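Local coordinates for AlkZ (Streptomyces sahachiroi, PDB 5UUJ), which belongs to the AlkZ-like family of DNA glycosylases, mixed helix-and-sheet proteins grouped in the helix-turn-helix clan, at residues A[66-70]-A[71-75]; A[229-233]-A[234-238]; A[31-34]-A[35-39]. All coordinates share one frame; numbering follows the deposited sequence.

Contact 1 (A[66-70]-A[71-75])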
ATOM      1  N   ARG A  66      -2.844  12.696  13.155  1.00 19.19           N
ATOM      2  CA  ARG A  66      -2.492  14.119  13.174  1.00 21.28           C
ATOM      3  C   ARG A  66      -2.155  14.617  11.771  1.00 19.98           C
ATOM      4  O   ARG A  66      -2.557  15.712  11.375  1.00 20.60           O
ATOM      5  CB  ARG A  66      -1.309  14.390  14.113  1.00 20.03           C
ATOM      6  CG  ARG A  66      -1.614  14.197  15.595  1.00 24.26           C
ATOM      7  CD  ARG A  66      -0.530  14.817  16.476  1.00 20.70           C
ATOM      8  NE  ARG A  66       0.820  14.439  16.056  1.00 23.44           N
ATOM      9  CZ  ARG A  66       1.505  13.405  16.540  1.00 21.93           C
ATOM     10  NH1 ARG A  66       0.982  12.618  17.471  1.00 26.07           N
ATOM     11  NH2 ARG A  66       2.725  13.151  16.087  1.00 19.42           N
ATOM     12  N   GLU A  67      -1.423  13.806  11.018  1.00 19.05           N
ATOM     13  CA  GLU A  67      -0.979  14.208   9.690  1.00 25.56           C
ATOM     14  C   GLU A  67      -2.098  14.060   8.655  1.00 22.62           C
ATOM     15  O   GLU A  67      -2.070  14.702   7.607  1.00 21.75           O
ATOM     16  CB  GLU A  67       0.268  13.408   9.296  1.00 21.43           C
ATOM     17  CG  GLU A  67       1.497  13.846  10.103  1.00 23.03           C
ATOM     18  CD  GLU A  67       2.783  13.144   9.714  1.00 28.02           C
ATOM     19  OE1 GLU A  67       3.166  13.199   8.526  1.00 29.02           O
ATOM     20  OE2 GLU A  67       3.423  12.548  10.611  1.00 29.01           O
ATOM     21  N   VAL A  68      -3.096  13.235   8.961  1.00 18.67           N
ATOM     22  CA  VAL A  68      -4.318  13.197   8.164  1.00 18.75           C
ATOM     23  C   VAL A  68      -5.119  14.462   8.460  1.00 19.75           C
ATOM     24  O   VAL A  68      -5.709  15.060   7.560  1.00 20.08           O
ATOM     25  CB  VAL A  68      -5.166  11.932   8.462  1.00 18.34           C
ATOM     26  CG1 VAL A  68      -6.598  12.075   7.941  1.00 18.69           C
ATOM     27  CG2 VAL A  68      -4.512  10.697   7.854  1.00 17.50           C
ATOM     28  N   ALA A  69      -5.112  14.877   9.724  1.00 20.65           N
ATOM     29  CA  ALA A  69      -5.872  16.046  10.152  1.00 22.77           C
ATOM     30  C   ALA A  69      -5.313  17.340   9.563  1.00 22.08           C
ATOM     31  O   ALA A  69      -6.083  18.201   9.138  1.00 22.88           O
ATOM     32  CB  ALA A  69      -5.901  16.133  11.671  1.00 23.59           C
ATOM     33  N   ASP A  70      -3.987  17.481   9.536  1.00 22.03           N
ATOM     34  CA  ASP A  70      -3.373  18.689   8.977  1.00 23.18           C
ATOM     35  C   ASP A  70      -3.146  18.543   7.469  1.00 22.18           C
ATOM     36  O   ASP A  70      -2.439  19.344   6.859  1.00 22.69           O
ATOM     37  CB  ASP A  70      -2.054  19.039   9.700  1.00 26.20           C
ATOM     38  CG  ASP A  70      -0.970  17.971   9.552  1.00 33.50           C
ATOM     39  OD1 ASP A  70      -0.903  17.288   8.508  1.00 31.08           O
ATOM     40  OD2 ASP A  70      -0.154  17.834  10.492  1.00 40.36           O
ATOM     41  N   LEU A  71      -3.748  17.506   6.889  1.00 21.33           N
ATOM     42  CA  LEU A  71      -3.829  17.335   5.440  1.00 23.18           C
ATOM     43  C   LEU A  71      -2.470  17.135   4.772  1.00 23.08           C
ATOM     44  O   LEU A  71      -2.281  17.518   3.616  1.00 21.39           O
ATOM     45  CB  LEU A  71      -4.541  18.535   4.806  1.00 21.96           C
ATOM     46  CG  LEU A  71      -5.922  18.866   5.383  1.00 25.45           C
ATOM     47  CD1 LEU A  71      -6.462  20.153   4.779  1.00 24.29           C
ATOM     48  CD2 LEU A  71      -6.902  17.719   5.162  1.00 21.78           C
ATOM     49  N   SER A  72      -1.531  16.528   5.492  1.00 20.19           N
ATOM     50  CA  SER A  72      -0.261  16.129   4.891  1.00 23.10           C
ATOM     51  C   SER A  72      -0.349  14.680   4.400  1.00 20.81           C
ATOM     52  O   SER A  72       0.579  14.175   3.771  1.00 19.57           O
ATOM     53  CB  SER A  72       0.901  16.305   5.880  1.00 20.64           C
ATOM     54  OG  SER A  72       0.674  15.614   7.092  1.00 37.26           O
ATOM     55  N   LEU A  73      -1.474  14.026   4.687  1.00 18.46           N
ATOM     56  CA  LEU A  73      -1.758  12.691   4.166  1.00 17.86           C
ATOM     57  C   LEU A  73      -3.175  12.640   3.612  1.00 21.81           C
ATOM     58  O   LEU A  73      -4.068  13.312   4.125  1.00 18.20           O
ATOM     59  CB  LEU A  73      -1.588  11.628   5.254  1.00 17.21           C
ATOM     60  CG  LEU A  73      -0.159  11.259   5.651  1.00 17.00           C
ATOM     61  CD1 LEU A  73      -0.180  10.251   6.785  1.00 16.62           C
ATOM     62  CD2 LEU A  73       0.612  10.705   4.470  1.00 16.75           C
HETATM   63  N   MSE A  74      -3.370  11.847   2.562  1.00 20.49           N
HETATM   64  CA  MSE A  74      -4.695  11.652   1.985  1.00 19.68           C
HETATM   65  C   MSE A  74      -5.071  10.177   2.021  1.00 17.59           C
HETATM   66  O   MSE A  74      -4.205   9.304   2.089  1.00 16.27           O
HETATM   67  CB  MSE A  74      -4.750  12.182   0.546  1.00 18.24           C
HETATM   68  CG  MSE A  74      -4.336  11.191  -0.530  1.00 20.27           C
HETATM   69 SE   MSE A  74      -4.310  11.983  -2.321  1.00 30.27          SE
HETATM   70  CE  MSE A  74      -6.226  12.155  -2.641  1.00 19.14           C
ATOM     71  N   LYS A  75      -6.371   9.913   1.999  1.00 20.93           N
ATOM     72  CA  LYS A  75      -6.882   8.553   1.895  1.00 22.28           C
ATOM     73  C   LYS A  75      -7.693   8.431   0.616  1.00 22.38           C
ATOM     74  O   LYS A  75      -8.643   9.183   0.396  1.00 18.93           O
ATOM     75  CB  LYS A  75      -7.738   8.189   3.111  1.00 21.78           C
ATOM     76  CG  LYS A  75      -6.981   8.196   4.427  1.00 28.25           C
ATOM     77  CD  LYS A  75      -7.913   8.038   5.620  1.00 26.98           C
ATOM     78  CE  LYS A  75      -8.606   6.689   5.615  1.00 30.33           C
ATOM     79  NZ  LYS A  75      -9.400   6.470   6.858  1.00 32.20           N
TER
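The carboxylate of Asp-70 turns its OD1 end to Ser-72, whose OG and N both approach OD1 close to the carboxylate plane, the hydroxyl OG at 2.7 Å. Glu-67 O is oblique to that plane, with Asp-70 OD1 and Glu-67 O 3.0 Å apart. These two oxygens are both acceptors and do not bond to each other; both lie within reach of Ser-72. Ser-72 OG is also 2.9 Å from Glu-67 O, so a single hydroxyl proton has two candidate acceptors and may serve either. The short reach of Asp-70 back over the turn comes from its first torsion (chi1 63°), which sets CG between the backbone N and the carbonyl carbon. At the same place the helix ends in a Schellman motif. Ser-72 N donates to Glu-67 O at 2.8 Å, arriving almost in line with the carbonyl (C=O...N angle 167°), and makes a weak second bond to Asp-70 OD1 at 3.2 Å. Leu-71, at positive phi, gives a weak bond from its N to Val-68 O, and Leu-73 N adds another to Glu-67 O. On the apolar side, Val-68 CG2 meets Leu-73 CB at 4.0 Å, the side chains crossing at about a right angle, and Leu-73 goes on to pack against helix 30-36. The carboxylate of Glu-67 is hydrogen-bonded to the same helix, at Ser-31 OG and Ala-30 N. Helix 62-69 therefore closes with acceptor-rich chemistry: the negative charge of Asp-70 near its carbonyl end is probably unfavourable in itself, and the N-H and hydroxyl of Ser-72 may partly offset it.

Contact 2 (A[229-233]-A[234-238])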
ATOM      1  N   ARG A 229       2.253  -6.744 -10.536  1.00 13.75           N
ATOM      2  CA  ARG A 229       1.427  -7.499  -9.598  1.00 21.69           C
ATOM      3  C   ARG A 229       1.067  -6.619  -8.403  1.00 22.22           C
ATOM      4  O   ARG A 229      -0.088  -6.569  -7.977  1.00 17.54           O
ATOM      5  CB  ARG A 229       2.136  -8.764  -9.115  1.00 16.62           C
ATOM      6  CG  ARG A 229       1.297  -9.562  -8.119  1.00 23.91           C
ATOM      7  CD  ARG A 229       1.833 -10.956  -7.891  1.00 26.96           C
ATOM      8  NE  ARG A 229       3.069 -10.940  -7.110  1.00 28.77           N
ATOM      9  CZ  ARG A 229       4.185 -11.593  -7.430  1.00 33.72           C
ATOM     10  NH1 ARG A 229       4.252 -12.333  -8.532  1.00 36.79           N
ATOM     11  NH2 ARG A 229       5.246 -11.503  -6.640  1.00 30.04           N
ATOM     12  N   TRP A 230       2.068  -5.932  -7.864  1.00 16.32           N
ATOM     13  CA  TRP A 230       1.853  -4.968  -6.793  1.00 18.56           C
ATOM     14  C   TRP A 230       0.944  -3.831  -7.257  1.00 17.77           C
ATOM     15  O   TRP A 230       0.013  -3.443  -6.553  1.00 14.67           O
ATOM     16  CB  TRP A 230       3.191  -4.406  -6.307  1.00 12.01           C
ATOM     17  CG  TRP A 230       3.064  -3.150  -5.512  1.00 15.11           C
ATOM     18  CD1 TRP A 230       2.744  -3.044  -4.189  1.00 15.18           C
ATOM     19  CD2 TRP A 230       3.261  -1.811  -5.986  1.00 11.48           C
ATOM     20  NE1 TRP A 230       2.725  -1.723  -3.812  1.00 16.08           N
ATOM     21  CE2 TRP A 230       3.040  -0.947  -4.894  1.00 16.61           C
ATOM     22  CE3 TRP A 230       3.603  -1.261  -7.225  1.00 11.54           C
ATOM     23  CZ2 TRP A 230       3.147   0.437  -5.005  1.00 13.57           C
ATOM     24  CZ3 TRP A 230       3.711   0.115  -7.333  1.00 14.93           C
ATOM     25  CH2 TRP A 230       3.483   0.949  -6.228  1.00 16.11           C
ATOM     26  N   LEU A 231       1.210  -3.316  -8.452  1.00 14.42           N
ATOM     27  CA  LEU A 231       0.480  -2.167  -8.972  1.00 14.23           C
ATOM     28  C   LEU A 231      -0.991  -2.473  -9.235  1.00 14.51           C
ATOM     29  O   LEU A 231      -1.868  -1.735  -8.788  1.00 14.36           O
ATOM     30  CB  LEU A 231       1.129  -1.667 -10.266  1.00 16.16           C
ATOM     31  CG  LEU A 231       0.510  -0.410 -10.888  1.00 12.99           C
ATOM     32  CD1 LEU A 231       0.796   0.823 -10.036  1.00 12.17           C
ATOM     33  CD2 LEU A 231       1.013  -0.210 -12.308  1.00 15.00           C
ATOM     34  N   SER A 232      -1.259  -3.556  -9.961  1.00 12.98           N
ATOM     35  CA  SER A 232      -2.591  -3.773 -10.518  1.00 13.61           C
ATOM     36  C   SER A 232      -2.969  -5.239 -10.710  1.00 14.30           C
ATOM     37  O   SER A 232      -3.866  -5.543 -11.491  1.00 17.91           O
ATOM     38  CB  SER A 232      -2.690  -3.062 -11.865  1.00 13.97           C
ATOM     39  OG  SER A 232      -1.864  -3.700 -12.820  1.00 14.31           O
ATOM     40  N   LEU A 233      -2.300  -6.139  -9.996  1.00 18.50           N
ATOM     41  CA  LEU A 233      -2.487  -7.574 -10.201  1.00 21.64           C
ATOM     42  C   LEU A 233      -2.291  -7.922 -11.675  1.00 18.89           C
ATOM     43  O   LEU A 233      -3.092  -8.642 -12.274  1.00 16.47           O
ATOM     44  CB  LEU A 233      -3.874  -8.022  -9.720  1.00 16.01           C
ATOM     45  CG  LEU A 233      -4.187  -7.796  -8.238  1.00 25.08           C
ATOM     46  CD1 LEU A 233      -5.603  -8.256  -7.912  1.00 25.96           C
ATOM     47  CD2 LEU A 233      -3.182  -8.514  -7.348  1.00 26.79           C
ATOM     48  N   ASN A 234      -1.223  -7.378 -12.252  1.00 17.54           N
ATOM     49  CA  ASN A 234      -0.829  -7.659 -13.632  1.00 19.63           C
ATOM     50  C   ASN A 234      -1.893  -7.290 -14.667  1.00 19.43           C
ATOM     51  O   ASN A 234      -2.214  -8.085 -15.549  1.00 19.25           O
ATOM     52  CB  ASN A 234      -0.453  -9.137 -13.776  1.00 16.36           C
ATOM     53  CG  ASN A 234       0.787  -9.496 -12.977  1.00 20.77           C
ATOM     54  OD1 ASN A 234       1.908  -9.181 -13.378  1.00 19.48           O
ATOM     55  ND2 ASN A 234       0.593 -10.152 -11.841  1.00 15.78           N
ATOM     56  N   SER A 235      -2.413  -6.069 -14.566  1.00 19.78           N
ATOM     57  CA  SER A 235      -3.451  -5.593 -15.477  1.00 16.96           C
ATOM     58  C   SER A 235      -2.899  -4.670 -16.562  1.00 17.31           C
ATOM     59  O   SER A 235      -3.609  -4.331 -17.509  1.00 21.93           O
ATOM     60  CB  SER A 235      -4.546  -4.865 -14.692  1.00 17.61           C
ATOM     61  OG  SER A 235      -5.144  -5.723 -13.736  1.00 17.91           O
ATOM     62  N   THR A 236      -1.640  -4.263 -16.430  1.00 21.82           N
ATOM     63  CA  THR A 236      -1.038  -3.337 -17.388  1.00 19.09           C
ATOM     64  C   THR A 236      -0.555  -4.060 -18.646  1.00 18.19           C
ATOM     65  O   THR A 236      -0.085  -5.195 -18.581  1.00 18.84           O
ATOM     66  CB  THR A 236       0.151  -2.570 -16.764  1.00 16.27           C
ATOM     67  OG1 THR A 236      -0.268  -1.938 -15.549  1.00 15.36           O
ATOM     68  CG2 THR A 236       0.681  -1.507 -17.724  1.00 16.99           C
ATOM     69  N   SER A 237      -0.692  -3.390 -19.788  1.00 19.49           N
ATOM     70  CA  SER A 237      -0.150  -3.877 -21.053  1.00 23.69           C
ATOM     71  C   SER A 237       1.322  -4.259 -20.921  1.00 21.72           C
ATOM     72  O   SER A 237       2.150  -3.445 -20.519  1.00 20.01           O
ATOM     73  CB  SER A 237      -0.312  -2.812 -22.138  1.00 21.99           C
ATOM     74  OG  SER A 237       0.507  -3.095 -23.256  1.00 24.39           O
ATOM     75  N   LYS A 238       1.649  -5.498 -21.262  1.00 24.02           N
ATOM     76  CA  LYS A 238       3.009  -5.986 -21.086  1.00 23.40           C
ATOM     77  C   LYS A 238       4.002  -5.283 -22.018  1.00 23.62           C
ATOM     78  O   LYS A 238       5.116  -4.978 -21.601  1.00 22.98           O
ATOM     79  CB  LYS A 238       3.054  -7.502 -21.286  1.00 23.96           C
ATOM     80  CG  LYS A 238       2.440  -8.276 -20.124  1.00 23.72           C
ATOM     81  CD  LYS A 238       2.575  -9.780 -20.309  1.00 24.51           C
ATOM     82  CE  LYS A 238       2.113 -10.535 -19.073  1.00 24.39           C
ATOM     83  NZ  LYS A 238       0.657 -10.363 -18.823  1.00 25.00           N
TER
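Ser-232 lies against Ser-235, CB to CB at 3.8 Å, and the two serines exchange bonds across the turn that follows the helix. In one direction Ser-235 N donates to Ser-232 OG at 3.0 Å with an N-H...O angle of 157°. In the other, Ser-235 OG donates to Ser-232 O at 2.6 Å, reaching the carbonyl oxygen from a position tilted 18° out of the carbonyl plane. The Ser-232 hydroxyl is brought to this spot by a first torsion (chi1 69°) that folds OG back between its own N and carbonyl carbon. It also bonds to Asp-228 OD1, an oxygen shared with Thr-236 OG1, so one carboxylate one turn back in the helix ties together both hydroxyls. Those hydroxyls approach to 3.6 Å between Ser-232 OG and Thr-236 OG1, and the apolar end of Leu-231 closes in beside them, its CD2 3.9 Å from Thr-236 OG1. Asn-234 runs alongside the aliphatic part of Arg-229, both chains pointing the same way; the guanidinium of Arg-229 carries on to Pro-294 O. This is a helix C-terminal turn: Leu-233 N still bonds back to Arg-229 O, but Leu-233 is the first residue to leave helical angles, and it and Asn-234 both adopt positive phi. Farther along, Ser-237 is the N-cap of helix 238-248. The turn thus links helix 224-232 to helix 238-248: Leu-231 packs on Leu-97 and Met-98 of helix 91-100, Ser-232 on Met-98, while Thr-236 rests on Leu-241 and Trp-244 of the helix that follows.

Contact 3 (A[31-34]-A[35-39])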
ATOM      1  N   SER A  31       4.263  10.876   7.235  1.00 16.01           N
ATOM      2  CA  SER A  31       4.391  11.212   5.818  1.00 17.27           C
ATOM      3  C   SER A  31       5.653  10.600   5.220  1.00 20.73           C
ATOM      4  O   SER A  31       5.637  10.139   4.080  1.00 16.56           O
ATOM      5  CB  SER A  31       4.405  12.728   5.616  1.00 17.54           C
ATOM      6  OG  SER A  31       3.134  13.285   5.898  1.00 32.41           O
ATOM      7  N   ASP A  32       6.743  10.605   5.984  1.00 17.31           N
ATOM      8  CA  ASP A  32       7.991   9.981   5.541  1.00 16.96           C
ATOM      9  C   ASP A  32       7.804   8.489   5.286  1.00 14.30           C
ATOM     10  O   ASP A  32       8.292   7.961   4.287  1.00 14.21           O
ATOM     11  CB  ASP A  32       9.106  10.183   6.574  1.00 17.44           C
ATOM     12  CG  ASP A  32       9.577  11.622   6.661  1.00 22.28           C
ATOM     13  OD1 ASP A  32       9.378  12.380   5.688  1.00 20.30           O
ATOM     14  OD2 ASP A  32      10.154  11.991   7.704  1.00 23.81           O
ATOM     15  N   VAL A  33       7.098   7.815   6.190  1.00 13.89           N
ATOM     16  CA  VAL A  33       6.859   6.383   6.056  1.00 14.89           C
ATOM     17  C   VAL A  33       5.950   6.082   4.861  1.00 15.10           C
ATOM     18  O   VAL A  33       6.277   5.244   4.018  1.00 13.02           O
ATOM     19  CB  VAL A  33       6.233   5.795   7.340  1.00 13.34           C
ATOM     20  CG1 VAL A  33       5.850   4.329   7.142  1.00 13.05           C
ATOM     21  CG2 VAL A  33       7.197   5.930   8.498  1.00 13.74           C
ATOM     22  N   VAL A  34       4.811   6.762   4.794  1.00 13.48           N
ATOM     23  CA  VAL A  34       3.859   6.543   3.711  1.00 13.69           C
ATOM     24  C   VAL A  34       4.504   6.843   2.362  1.00 14.02           C
ATOM     25  O   VAL A  34       4.321   6.095   1.399  1.00 14.15           O
ATOM     26  CB  VAL A  34       2.595   7.409   3.894  1.00 14.21           C
ATOM     27  CG1 VAL A  34       1.696   7.351   2.657  1.00 14.79           C
ATOM     28  CG2 VAL A  34       1.826   6.949   5.113  1.00 14.18           C
ATOM     29  N   GLY A  35       5.258   7.935   2.295  1.00 14.40           N
ATOM     30  CA  GLY A  35       5.938   8.311   1.070  1.00 15.07           C
ATOM     31  C   GLY A  35       6.946   7.261   0.638  1.00 14.79           C
ATOM     32  O   GLY A  35       6.965   6.836  -0.517  1.00 15.21           O
ATOM     33  N   ARG A  36       7.783   6.840   1.581  1.00 14.70           N
ATOM     34  CA  ARG A  36       8.819   5.848   1.318  1.00 14.08           C
ATOM     35  C   ARG A  36       8.232   4.503   0.881  1.00 13.68           C
ATOM     36  O   ARG A  36       8.756   3.856  -0.022  1.00 13.93           O
ATOM     37  CB  ARG A  36       9.691   5.667   2.568  1.00 13.80           C
ATOM     38  CG  ARG A  36      10.753   4.581   2.476  1.00 13.70           C
ATOM     39  CD  ARG A  36      11.736   4.797   1.322  1.00 14.46           C
ATOM     40  NE  ARG A  36      12.503   6.036   1.437  1.00 15.37           N
ATOM     41  CZ  ARG A  36      13.620   6.174   2.147  1.00 15.83           C
ATOM     42  NH1 ARG A  36      14.123   5.154   2.832  1.00 15.43           N
ATOM     43  NH2 ARG A  36      14.240   7.342   2.176  1.00 16.94           N
ATOM     44  N   LEU A  37       7.143   4.087   1.521  1.00 13.28           N
ATOM     45  CA  LEU A  37       6.579   2.765   1.265  1.00 13.14           C
ATOM     46  C   LEU A  37       5.673   2.708   0.034  1.00 13.76           C
ATOM     47  O   LEU A  37       5.088   1.664  -0.250  1.00 13.94           O
ATOM     48  CB  LEU A  37       5.798   2.284   2.489  1.00 13.55           C
ATOM     49  CG  LEU A  37       6.596   2.037   3.771  1.00 12.55           C
ATOM     50  CD1 LEU A  37       5.675   1.509   4.860  1.00 12.66           C
ATOM     51  CD2 LEU A  37       7.746   1.075   3.538  1.00 12.46           C
ATOM     52  N   CYS A  38       5.573   3.814  -0.700  1.00 14.36           N
ATOM     53  CA  CYS A  38       4.687   3.903  -1.862  1.00 15.29           C
ATOM     54  C   CYS A  38       3.242   3.639  -1.457  1.00 19.52           C
ATOM     55  O   CYS A  38       2.516   2.903  -2.126  1.00 17.14           O
ATOM     56  CB  CYS A  38       5.108   2.913  -2.951  1.00 16.97           C
ATOM     57  SG  CYS A  38       6.855   2.999  -3.394  1.00 18.65           S
ATOM     58  N   GLY A  39       2.839   4.251  -0.349  1.00 15.51           N
ATOM     59  CA  GLY A  39       1.506   4.076   0.189  1.00 17.20           C
ATOM     60  C   GLY A  39       1.456   3.021   1.276  1.00 16.14           C
ATOM     61  O   GLY A  39       2.356   2.192   1.402  1.00 17.98           O
TER
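Two complementary first torsions bring Val-33 and Leu-37 together one helical turn apart: Val-33 holds CG1 opposite its backbone N (chi1 174°), and Leu-37 holds CG opposite its carbonyl carbon (chi1 -65°). The side chains consequently run side by side in the same direction, and the branch CG1 of Val-33 meets CD1 of Leu-37 at 3.6 Å. Leu-37 is also laid over the backbone of the preceding turn, where its CG comes to 3.2 Å from Val-33 O, a close approach to an oxygen that already accepts from Leu-37 N at 2.9 Å. Both residues continue onto Arg-55, and Leu-37 onto Gln-20 as well, so this apolar edge is buried. The side chain of Arg-36 leads away in another direction: its CB passes 3.2 Å from Asp-32 O, the acceptor of its own backbone N, and the bent chain then carries the guanidinium to Arg-19 O. Gly-35 N closes the earlier turn on Ser-31 O. After Leu-37 the pattern of bonds changes. Cys-38 has positive phi and its N makes a weak bond of 3.3 Å to Gly-35 O, whereas Gly-39 N reaches farther back to Val-34 O at 2.9 Å, nearly straight at 164° and in the carbonyl plane. The oxygen of Val-34 is thereby satisfied although the regular helical donor is turned aside, and Val-34 CG1 rests 4.1 Å from Gly-39 CA. Gly-39, with phi also positive, then lets the chain run directly into strand 40-41, an outer strand of the three-stranded antiparallel sheet. A 6→1 bond, Gly-39 N to Val-34 O, enclosing a weak 5→2 bond, Cys-38 N to Gly-35 O, is the signature of a Schellman motif, here terminating helix 30-36.

Contact 3 touches both of the others, its centre about 13 Å from that of contact 1 and about 21 Å from that of contact 2. Contact 1 joins it through a polar and an apolar link: the hydrogen bond between Glu-67 and Ser-31, and Leu-73 CD2, which packs 3.9 Å from Val-34 CB. At its other end contact 3 meets contact 2, where Trp-230 CZ2 comes to 3.8 Å from Cys-38 CB. Contacts 1 and 2 do not touch; their nearest atoms are about 14 Å apart and their centres about 28 Å, on opposite sides of the chain's centre. All three are helix C-terminal turns, and contacts 1 and 3 share the Schellman geometry.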